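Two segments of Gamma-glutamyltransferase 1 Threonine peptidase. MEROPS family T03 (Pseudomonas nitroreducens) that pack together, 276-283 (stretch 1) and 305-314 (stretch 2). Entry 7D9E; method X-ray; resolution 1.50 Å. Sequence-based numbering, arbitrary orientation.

Stretch 1 (276-283) AQLIGIKE
Stretch 2, residues 305-314: EIEKRVFADR

The most distinctive feature of this contact is the polar end of a mainly apolar contact, where the single side chain of Gln277 is tied to the neighbouring helix both directly and through two waters. Its amide NE2 donates to Asp313 OD2 at 3.1 Å with an N-H...acceptor angle of 141°, the one direct hydrogen bond between the stretches. Its carbonyl serves the other half of the network: water 1 donates both to Gln277 OE1 (2.9 Å) and to Val310 O (2.9 Å), bridging a side chain to a backbone carbonyl. Water 2 lies 2.7 Å from Asp313 OD2 and, in a weak bond, 3.1 Å from Gln277 OE1, donating in each case, although more acceptors than protons are in reach of it. The glutamine reaches this position with chi1 -68° (m), chi2 -177° (t) and chi3 -11°; Asp313 answers with chi1 -74° (m) and chi2 0°. Gln277 OE1 also approaches Val310 CA to 3.6 Å, so the amide lies close against the opposing backbone.

Both segments are helical throughout and belong to helices that extend beyond them at each end. In 276-283, phi runs from -59° to -74° and psi from -39° to -49°; successive i to i+4 bonds include Ile281 N to Gln277 O (2.8 Å) and Lys282 N to Leu278 O (3.0 Å). In 305-314, phi spans -55° to -75° and psi -27° to -46°, with Phe311 N to Glu307 O at 2.9 Å and Arg314 N to Val310 O at 3.0 Å. The N-to-C directions differ by 144°, a splayed antiparallel arrangement, and the axes approach to 9.8 Å. Register is fixed by the CA atoms of Gln277 and Val310, 6.7 Å apart, and those of Leu278 and Ile306, 6.5 Å apart.

Beyond the amide, the contact is mainly hydrocarbon. Ile306 (chi1 -55°, m; chi2 176°, t) points toward stretch 1 and has the largest covered area of any residue here, 85 Å². Its CG2 meets Leu278 CD2 at 3.8 Å, its CG1 meets Ile281 CG2 at 3.8 Å, and its CD1 lies 4.1 Å from Lys282 N. Leu278 (chi1 -71°, m; chi2 158°, t) starts sideways, but its end comes nearer: CD2 also touches Val310 CG2 at 3.9 Å and Glu307 CG at 3.9 Å, the latter using the aliphatic part of an acidic side chain. Val310 is t (170°), and Ile281 is m, t (-70°, 171°); both point toward the partner. These van der Waals contacts contribute to a summed buried surface of 393 Å².

Arg309 begins toward stretch 1, but chi1 -84° (m) and chi2 81° (p) lead its end away. Its NH1 instead forms a salt bridge with Glu305 OE1 (3.0 Å) and donates to Glu305 O (3.0 Å), keeping that charge pairing within stretch 2.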

# COMPACT_ATOMS: atom_id res chain seq x y z
N ALA A 276 3.76 -6.51 -14.04
CA ALA A 276 3.76 -7.31 -15.27
C ALA A 276 4.79 -6.76 -16.25
O ALA A 276 5.54 -7.52 -16.87
CB ALA A 276 2.36 -7.30 -15.88
N GLN A 277 4.89 -5.42 -16.33
CA GLN A 277 5.85 -4.80 -17.23
C GLN A 277 7.27 -4.91 -16.71
O GLN A 277 8.20 -5.19 -17.48
CB GLN A 277 5.47 -3.34 -17.46
CG GLN A 277 4.18 -3.18 -18.25
CD GLN A 277 3.85 -1.73 -18.54
OE1 GLN A 277 4.45 -0.82 -18.00
NE2 GLN A 277 2.85 -1.51 -19.40
N LEU A 278 7.47 -4.67 -15.41
CA LEU A 278 8.82 -4.73 -14.84
C LEU A 278 9.40 -6.13 -14.98
O LEU A 278 10.54 -6.31 -15.44
CB LEU A 278 8.79 -4.32 -13.37
CG LEU A 278 8.54 -2.84 -13.10
CD1 LEU A 278 8.01 -2.68 -11.68
CD2 LEU A 278 9.75 -1.95 -13.33
N ILE A 279 8.62 -7.15 -14.58
CA ILE A 279 9.09 -8.53 -14.67
C ILE A 279 9.25 -8.95 -16.12
O ILE A 279 10.27 -9.55 -16.50
CB ILE A 279 8.14 -9.46 -13.90
CG1 ILE A 279 8.20 -9.14 -12.40
CG2 ILE A 279 8.44 -10.92 -14.19
CD1 ILE A 279 7.08 -9.77 -11.60
N GLY A 280 8.28 -8.61 -16.95
CA GLY A 280 8.33 -9.04 -18.33
C GLY A 280 9.49 -8.43 -19.08
O GLY A 280 10.16 -9.09 -19.88
N ILE A 281 9.74 -7.14 -18.84
CA ILE A 281 10.84 -6.47 -19.52
C ILE A 281 12.17 -6.99 -19.00
O ILE A 281 13.10 -7.22 -19.77
CB ILE A 281 10.72 -4.95 -19.36
CG1 ILE A 281 9.52 -4.45 -20.19
CG2 ILE A 281 12.01 -4.27 -19.81
CD1 ILE A 281 9.16 -3.02 -19.94
N LYS A 282 12.28 -7.18 -17.69
CA LYS A 282 13.55 -7.70 -17.17
C LYS A 282 13.86 -9.07 -17.76
O LYS A 282 15.02 -9.37 -18.08
CB LYS A 282 13.54 -7.77 -15.64
CG LYS A 282 14.82 -8.38 -15.09
CD LYS A 282 14.90 -8.24 -13.59
CE LYS A 282 16.33 -8.47 -13.11
NZ LYS A 282 16.80 -9.83 -13.49
N GLU A 283 12.84 -9.93 -17.90
CA GLU A 283 13.06 -11.23 -18.51
C GLU A 283 13.50 -11.09 -19.97
O GLU A 283 14.40 -11.81 -20.43
CB GLU A 283 11.80 -12.10 -18.41
CG GLU A 283 11.41 -12.47 -16.98
CD GLU A 283 12.20 -13.64 -16.39
OE1 GLU A 283 11.89 -14.81 -16.71
OE2 GLU A 283 13.11 -13.38 -15.58
N GLU A 305 15.93 2.36 -16.36
CA GLU A 305 15.49 2.42 -17.75
C GLU A 305 14.15 1.72 -17.91
O GLU A 305 13.29 2.17 -18.70
CB GLU A 305 16.53 1.76 -18.65
CG GLU A 305 17.73 2.63 -18.95
CD GLU A 305 17.41 3.75 -19.93
OE1 GLU A 305 17.00 3.46 -21.08
OE2 GLU A 305 17.57 4.93 -19.55
N ILE A 306 13.94 0.62 -17.19
CA ILE A 306 12.65 -0.05 -17.23
C ILE A 306 11.59 0.82 -16.57
O ILE A 306 10.49 1.00 -17.11
CB ILE A 306 12.75 -1.44 -16.57
CG1 ILE A 306 13.86 -2.28 -17.21
CG2 ILE A 306 11.42 -2.15 -16.70
CD1 ILE A 306 14.06 -3.62 -16.55
N GLU A 307 11.92 1.41 -15.42
CA GLU A 307 10.95 2.21 -14.68
C GLU A 307 10.51 3.43 -15.48
O GLU A 307 9.35 3.85 -15.35
CB GLU A 307 11.52 2.60 -13.31
CG GLU A 307 11.66 1.35 -12.43
CD GLU A 307 12.68 1.47 -11.32
OE1 GLU A 307 13.46 2.44 -11.30
OE2 GLU A 307 12.70 0.56 -10.47
N LYS A 308 11.38 3.98 -16.34
CA LYS A 308 10.98 5.10 -17.18
C LYS A 308 9.74 4.76 -17.99
O LYS A 308 8.81 5.57 -18.09
CB LYS A 308 12.12 5.46 -18.13
CG LYS A 308 13.17 6.42 -17.53
CD LYS A 308 14.25 6.68 -18.55
CE LYS A 308 14.94 8.03 -18.37
NZ LYS A 308 15.61 8.15 -17.02
N ARG A 309 9.73 3.57 -18.60
CA ARG A 309 8.64 3.19 -19.49
C ARG A 309 7.39 2.84 -18.69
O ARG A 309 6.27 3.17 -19.10
CB ARG A 309 9.07 2.01 -20.37
CG ARG A 309 9.84 2.42 -21.62
CD ARG A 309 11.30 2.68 -21.27
NE ARG A 309 12.00 3.31 -22.39
CZ ARG A 309 13.30 3.61 -22.38
NH1 ARG A 309 14.03 3.32 -21.32
NH2 ARG A 309 13.85 4.21 -23.43
N VAL A 310 7.56 2.19 -17.55
CA VAL A 310 6.45 1.85 -16.67
C VAL A 310 5.72 3.10 -16.21
O VAL A 310 4.49 3.18 -16.23
CB VAL A 310 6.97 1.02 -15.48
CG1 VAL A 310 5.88 0.85 -14.42
CG2 VAL A 310 7.46 -0.31 -15.96
N PHE A 311 6.48 4.12 -15.78
CA PHE A 311 5.82 5.31 -15.27
C PHE A 311 5.24 6.16 -16.39
O PHE A 311 4.25 6.87 -16.17
CB PHE A 311 6.75 6.11 -14.37
CG PHE A 311 6.76 5.60 -12.96
CD1 PHE A 311 5.81 6.04 -12.05
CD2 PHE A 311 7.68 4.63 -12.56
CE1 PHE A 311 5.80 5.55 -10.76
CE2 PHE A 311 7.67 4.13 -11.25
CZ PHE A 311 6.73 4.60 -10.36
N ALA A 312 5.80 6.08 -17.60
CA ALA A 312 5.17 6.77 -18.73
C ALA A 312 3.76 6.23 -18.97
O ALA A 312 2.82 7.02 -19.18
CB ALA A 312 6.00 6.61 -20.00
N ASP A 313 3.59 4.91 -18.93
CA ASP A 313 2.29 4.29 -19.16
C ASP A 313 1.34 4.56 -18.00
O ASP A 313 0.14 4.81 -18.21
CB ASP A 313 2.44 2.78 -19.33
CG ASP A 313 3.03 2.38 -20.66
OD1 ASP A 313 3.33 3.26 -21.49
OD2 ASP A 313 3.18 1.15 -20.89
N ARG A 314 1.85 4.47 -16.78
CA ARG A 314 1.04 4.69 -15.58
C ARG A 314 0.36 6.05 -15.61
O ARG A 314 -0.85 6.16 -15.33
CB ARG A 314 1.94 4.55 -14.35
CG ARG A 314 1.22 4.75 -13.01
CD ARG A 314 2.22 4.71 -11.83
NE ARG A 314 1.52 4.61 -10.55
CZ ARG A 314 0.89 5.62 -9.94
NH1 ARG A 314 0.87 6.84 -10.46
NH2 ARG A 314 0.25 5.40 -8.80
O HOH W 1 2.85 0.80 -16.22
O HOH W 2 5.75 0.27 -20.63